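Succinylglutamate desuccinylase/aspartoacylase (Ruegeria sp. TM1040, PDB 3NA6) hydrolyses the amide bond of N-succinylglutamate to release succinate and glutamate, as a member of the aspartoacylase family of metal-dependent hydrolases. Local coordinates at the interface of chains A and B. Coordinates in Å, arbitrary orientation; residue numbers count along the deposited sequence, not the author numbering. Chains: chain A/B, Succinylglutamate desuccinylase/aspartoacylase.

Contact 1: the interface of chains A and B. Residues chain A 20-21, 41-42, 70, 73; chain B 293-294.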
loop_
_atom_site.group_PDB
_atom_site.type_symbol
_atom_site.label_atom_id
_atom_site.label_comp_id
_atom_site.label_asym_id
_atom_site.label_seq_id
_atom_site.Cartn_x
_atom_site.Cartn_y
_atom_site.Cartn_z
ATOM N N HIS A 20 -12.301 15.870 -32.087
ATOM C CA HIS A 20 -11.610 15.066 -31.088
ATOM C C HIS A 20 -11.475 15.893 -29.821
ATOM O O HIS A 20 -10.966 17.020 -29.845
ATOM C CB HIS A 20 -10.196 14.690 -31.550
ATOM C CG HIS A 20 -10.128 14.051 -32.909
ATOM N ND1 HIS A 20 -10.667 12.808 -33.184
ATOM C CD2 HIS A 20 -9.507 14.452 -34.049
ATOM C CE1 HIS A 20 -10.410 12.492 -34.441
ATOM N NE2 HIS A 20 -9.701 13.467 -34.988
ATOM N N GLY A 21 -11.916 15.334 -28.709
ATOM C CA GLY A 21 -11.829 16.029 -27.446
ATOM C C GLY A 21 -12.075 15.120 -26.277
ATOM O O GLY A 21 -11.637 13.968 -26.294
ATOM N N ILE A 41 -12.954 11.332 -26.445
ATOM C CA ILE A 41 -14.115 11.127 -27.282
ATOM C C ILE A 41 -13.847 11.722 -28.659
ATOM O O ILE A 41 -13.193 12.752 -28.776
ATOM C CB ILE A 41 -15.396 11.731 -26.633
ATOM C CG1 ILE A 41 -16.659 11.404 -27.469
ATOM C CG2 ILE A 41 -15.242 13.238 -26.375
ATOM C CD1 ILE A 41 -17.948 11.639 -26.680
ATOM N N THR A 42 -14.321 11.036 -29.695
ATOM C CA THR A 42 -14.310 11.563 -31.049
ATOM C C THR A 42 -15.734 11.497 -31.589
ATOM O O THR A 42 -16.437 10.489 -31.405
ATOM C CB THR A 42 -13.367 10.761 -31.969
ATOM O OG1 THR A 42 -12.006 11.068 -31.661
ATOM C CG2 THR A 42 -13.621 11.119 -33.421
ATOM N N GLN A 70 -9.742 3.260 -31.490
ATOM C CA GLN A 70 -8.741 4.304 -31.692
ATOM C C GLN A 70 -8.453 4.438 -33.188
ATOM O O GLN A 70 -8.360 5.548 -33.693
ATOM C CB GLN A 70 -7.429 4.055 -30.946
ATOM C CG GLN A 70 -7.455 4.395 -29.481
ATOM C CD GLN A 70 -7.421 5.925 -29.231
ATOM O OE1 GLN A 70 -8.193 6.696 -29.815
ATOM N NE2 GLN A 70 -6.553 6.343 -28.357
ATOM N N ALA A 73 -11.324 6.200 -34.938
ATOM C CA ALA A 73 -11.421 7.642 -34.641
ATOM C C ALA A 73 -10.335 8.425 -35.392
ATOM O O ALA A 73 -10.541 9.580 -35.780
ATOM C CB ALA A 73 -11.311 7.904 -33.150
ATOM N N THR B 293 -7.905 10.825 -28.316
ATOM C CA THR B 293 -8.226 10.286 -29.616
ATOM C C THR B 293 -7.728 11.214 -30.704
ATOM O O THR B 293 -7.446 12.396 -30.470
ATOM C CB THR B 293 -9.757 10.152 -29.796
ATOM O OG1 THR B 293 -10.361 11.432 -29.573
ATOM C CG2 THR B 293 -10.324 9.070 -28.782
ATOM N N GLY B 294 -7.652 10.663 -31.903
ATOM C CA GLY B 294 -7.397 11.449 -33.110
ATOM C C GLY B 294 -5.932 11.572 -33.466
ATOM O O GLY B 294 -5.605 12.135 -34.498
HETATM O O HOH W 1 -9.457 13.248 -27.739
HETATM O O HOH W 2 -7.844 7.662 -32.062
#
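B:Thr293 pushes its side chain between two strands and a helix of chain A, while B:Gly294 lies across the imidazole of A:His20; these three residues bury most of the surface in the patch. The threonine and its glycine come from a loop, whereas A:His20 belongs to strand 17-26 and A:Thr42 to the neighbouring strand 36-46.

At the centre, the hydroxyl OG1 of B:Thr293 stands 2.7 Å from the hydroxyl OG1 of A:Thr42, a hydrogen bond whose direction is not settled. The same A:Thr42 OG1 sits in the plane of the A:His20 ring, at its edge, bonded to the ring nitrogen ND1 of A:His20 at 2.7 Å and nearly straight (170° at H). This bond probably helps hold the rotation of the imidazole, and that rotation presents a flat face to chain B. Over the middle of this face rests CA of B:Gly294, 3.4 Å from the centroid of the A:His20 ring, a CH-pi contact that a residue with no side chain probably favours.

B:Thr293 holds its OG1 between its own backbone N and carbonyl carbon (chi1 56°), which turns the hydroxyl to the strands and leaves the methyl CG2 to meet the amide oxygen OE1 of A:Gln70 at 3.4 Å. A weak bond also runs from B:Thr293 OG1 to the carbonyl O of A:Ile41.

Water bridges the chains on either flank. Water 1 joins A:Gly21 O to both the amide N and OG1 of B:Thr293. Water 2 is held by O and OE1 of A:Gln70, from helix 64-75, and meets the glycine amide in a nearly straight hydrogen bond, B:Gly294 N lying 3.0 Å from the water oxygen (174° at H).

The site thus docks a loop of one subunit onto the strand and helix surface of its copy, and probably helps hold the two-fold pair together.

Contact 2: the interface of chains A and B. Residues chain A 216-219; chain B 270, 273, 311, 313.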
loop_
_atom_site.group_PDB
_atom_site.type_symbol
_atom_site.label_atom_id
_atom_site.label_comp_id
_atom_site.label_asym_id
_atom_site.label_seq_id
_atom_site.Cartn_x
_atom_site.Cartn_y
_atom_site.Cartn_z
HETATM N N MSE A 216 -4.710 -8.803 -22.943
HETATM C CA MSE A 216 -3.859 -8.618 -24.110
HETATM C C MSE A 216 -4.724 -8.763 -25.328
HETATM O O MSE A 216 -5.865 -9.194 -25.242
HETATM C CB MSE A 216 -2.766 -9.693 -24.161
HETATM C CG MSE A 216 -3.294 -11.102 -24.254
HETATM SE SE MSE A 216 -3.473 -11.772 -26.072
HETATM C CE MSE A 216 -1.607 -12.060 -26.500
ATOM N N SER A 217 -4.158 -8.425 -26.470
ATOM C CA SER A 217 -4.765 -8.764 -27.727
ATOM C C SER A 217 -3.719 -9.107 -28.785
ATOM O O SER A 217 -2.586 -8.698 -28.695
ATOM C CB SER A 217 -5.666 -7.614 -28.203
ATOM O OG SER A 217 -4.897 -6.486 -28.570
ATOM N N THR A 218 -4.161 -9.839 -29.807
ATOM C CA THR A 218 -3.333 -10.326 -30.896
ATOM C C THR A 218 -3.742 -9.603 -32.182
ATOM O O THR A 218 -4.806 -8.967 -32.224
ATOM C CB THR A 218 -3.529 -11.857 -31.092
ATOM O OG1 THR A 218 -4.883 -12.127 -31.469
ATOM C CG2 THR A 218 -3.192 -12.658 -29.804
ATOM N N ALA A 219 -2.923 -9.714 -33.226
ATOM C CA ALA A 219 -3.299 -9.189 -34.539
ATOM C C ALA A 219 -4.598 -9.838 -35.005
ATOM O O ALA A 219 -5.465 -9.162 -35.572
ATOM C CB ALA A 219 -2.195 -9.394 -35.589
ATOM N N ILE B 270 -0.091 -5.024 -31.695
ATOM C CA ILE B 270 0.868 -5.821 -32.488
ATOM C C ILE B 270 0.232 -6.054 -33.858
ATOM O O ILE B 270 -1.006 -6.102 -33.959
ATOM C CB ILE B 270 1.236 -7.130 -31.780
ATOM C CG1 ILE B 270 2.539 -7.667 -32.375
ATOM C CG2 ILE B 270 0.111 -8.154 -31.853
ATOM C CD1 ILE B 270 3.506 -8.080 -31.391
ATOM N N ASP B 273 1.334 -12.080 -35.404
ATOM C CA ASP B 273 1.369 -12.904 -34.207
ATOM C C ASP B 273 2.587 -13.814 -34.167
ATOM O O ASP B 273 3.322 -13.915 -35.144
ATOM C CB ASP B 273 0.040 -13.658 -34.071
ATOM C CG ASP B 273 -1.136 -12.708 -33.797
ATOM O OD1 ASP B 273 -0.897 -11.662 -33.125
ATOM O OD2 ASP B 273 -2.282 -12.999 -34.240
ATOM N N ARG B 311 7.175 -11.091 -28.091
ATOM C CA ARG B 311 6.381 -9.850 -28.070
ATOM C C ARG B 311 6.083 -9.367 -26.670
ATOM O O ARG B 311 5.964 -10.171 -25.750
ATOM C CB ARG B 311 5.062 -10.017 -28.824
ATOM C CG ARG B 311 4.189 -11.212 -28.409
ATOM C CD ARG B 311 2.699 -11.003 -28.792
ATOM N NE ARG B 311 2.119 -9.873 -28.042
ATOM C CZ ARG B 311 0.845 -9.470 -28.122
ATOM N NH1 ARG B 311 -0.004 -10.080 -28.920
ATOM N NH2 ARG B 311 0.427 -8.430 -27.400
ATOM N N PHE B 313 3.599 -8.504 -24.015
ATOM C CA PHE B 313 2.288 -9.128 -23.825
ATOM C C PHE B 313 1.094 -8.197 -23.482
ATOM O O PHE B 313 0.103 -8.201 -24.202
ATOM C CB PHE B 313 2.435 -10.279 -22.834
ATOM C CG PHE B 313 1.205 -11.107 -22.667
ATOM C CD1 PHE B 313 0.968 -12.165 -23.510
ATOM C CD2 PHE B 313 0.321 -10.865 -21.632
ATOM C CE1 PHE B 313 -0.141 -12.945 -23.364
ATOM C CE2 PHE B 313 -0.790 -11.655 -21.474
ATOM C CZ PHE B 313 -1.005 -12.708 -22.353
HETATM O O HOH W 3 -1.674 -6.945 -26.177
HETATM O O HOH W 4 -2.039 -6.040 -29.705
#
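The selenomethionine side chain of A:Met216 lies across the ring of B:Phe313, the two side chains meeting at about a right angle. Its CB stands over one face of the ring, displaced toward the rim, and its CG comes to 3.4 Å from CZ of B:Phe313. Bends at chi2 and chi3 (93° and 74°) then fold the chain back, bringing the methyl CE to 3.6 Å from CE1 of B:Phe313 and to 3.5 Å from NH1 of B:Arg311, where the apolar centre gives way to polar groups.

B:Arg311 grips one atom, the carbonyl O of A:Ser217, with both terminal nitrogens. The shorter bond runs from NH1 of B:Arg311 to O of A:Ser217 at 2.9 Å (161° at H); that from NH2 is longer and more bent. The oxygen lies almost exactly in the guanidinium plane, yet both donors approach it from the same face of its own carbonyl plane. Behind, B:Ile270 CB covers a face of the guanidinium. With a leucine in place of B:Arg311, the A:Ser217 carbonyl would probably lose both of these donors, and water 3 one of its supports.

That water also links A:Ser217 N to B:Phe313 O, while water 4 ties O and OG of A:Ser217 to the amide of B:Ile270.

At the far rim, B:Asp273 meets the start of helix 219-235 across the CB of A:Thr218, which packs against the carboxylate. The helix's positive end would tend to stabilise a negative charge there. Through its syn lone pair, OD1 of B:Asp273 accepts a hydrogen bond from the first amide of that helix, A:Ala219 N, at 2.8 Å.

The C-alpha centres of contact 1 and contact 2 are about 23 Å apart, and they have no residue in common. Each nevertheless joins the same two chains: chain A offers strands 17-26 and 36-46 with helix 64-75 in contact 1, and the loop leading into helix 219-235, with its first residue, in contact 2, whereas chain B supplies both from its later residues, 270 to 313. Such separated footholds would probably resist rocking better than one alone. Because the interface is two-fold symmetric, each has a twin with the chains exchanged, consistent with a reciprocal dimer, although the deposited assembly of six copies may not be the biological one.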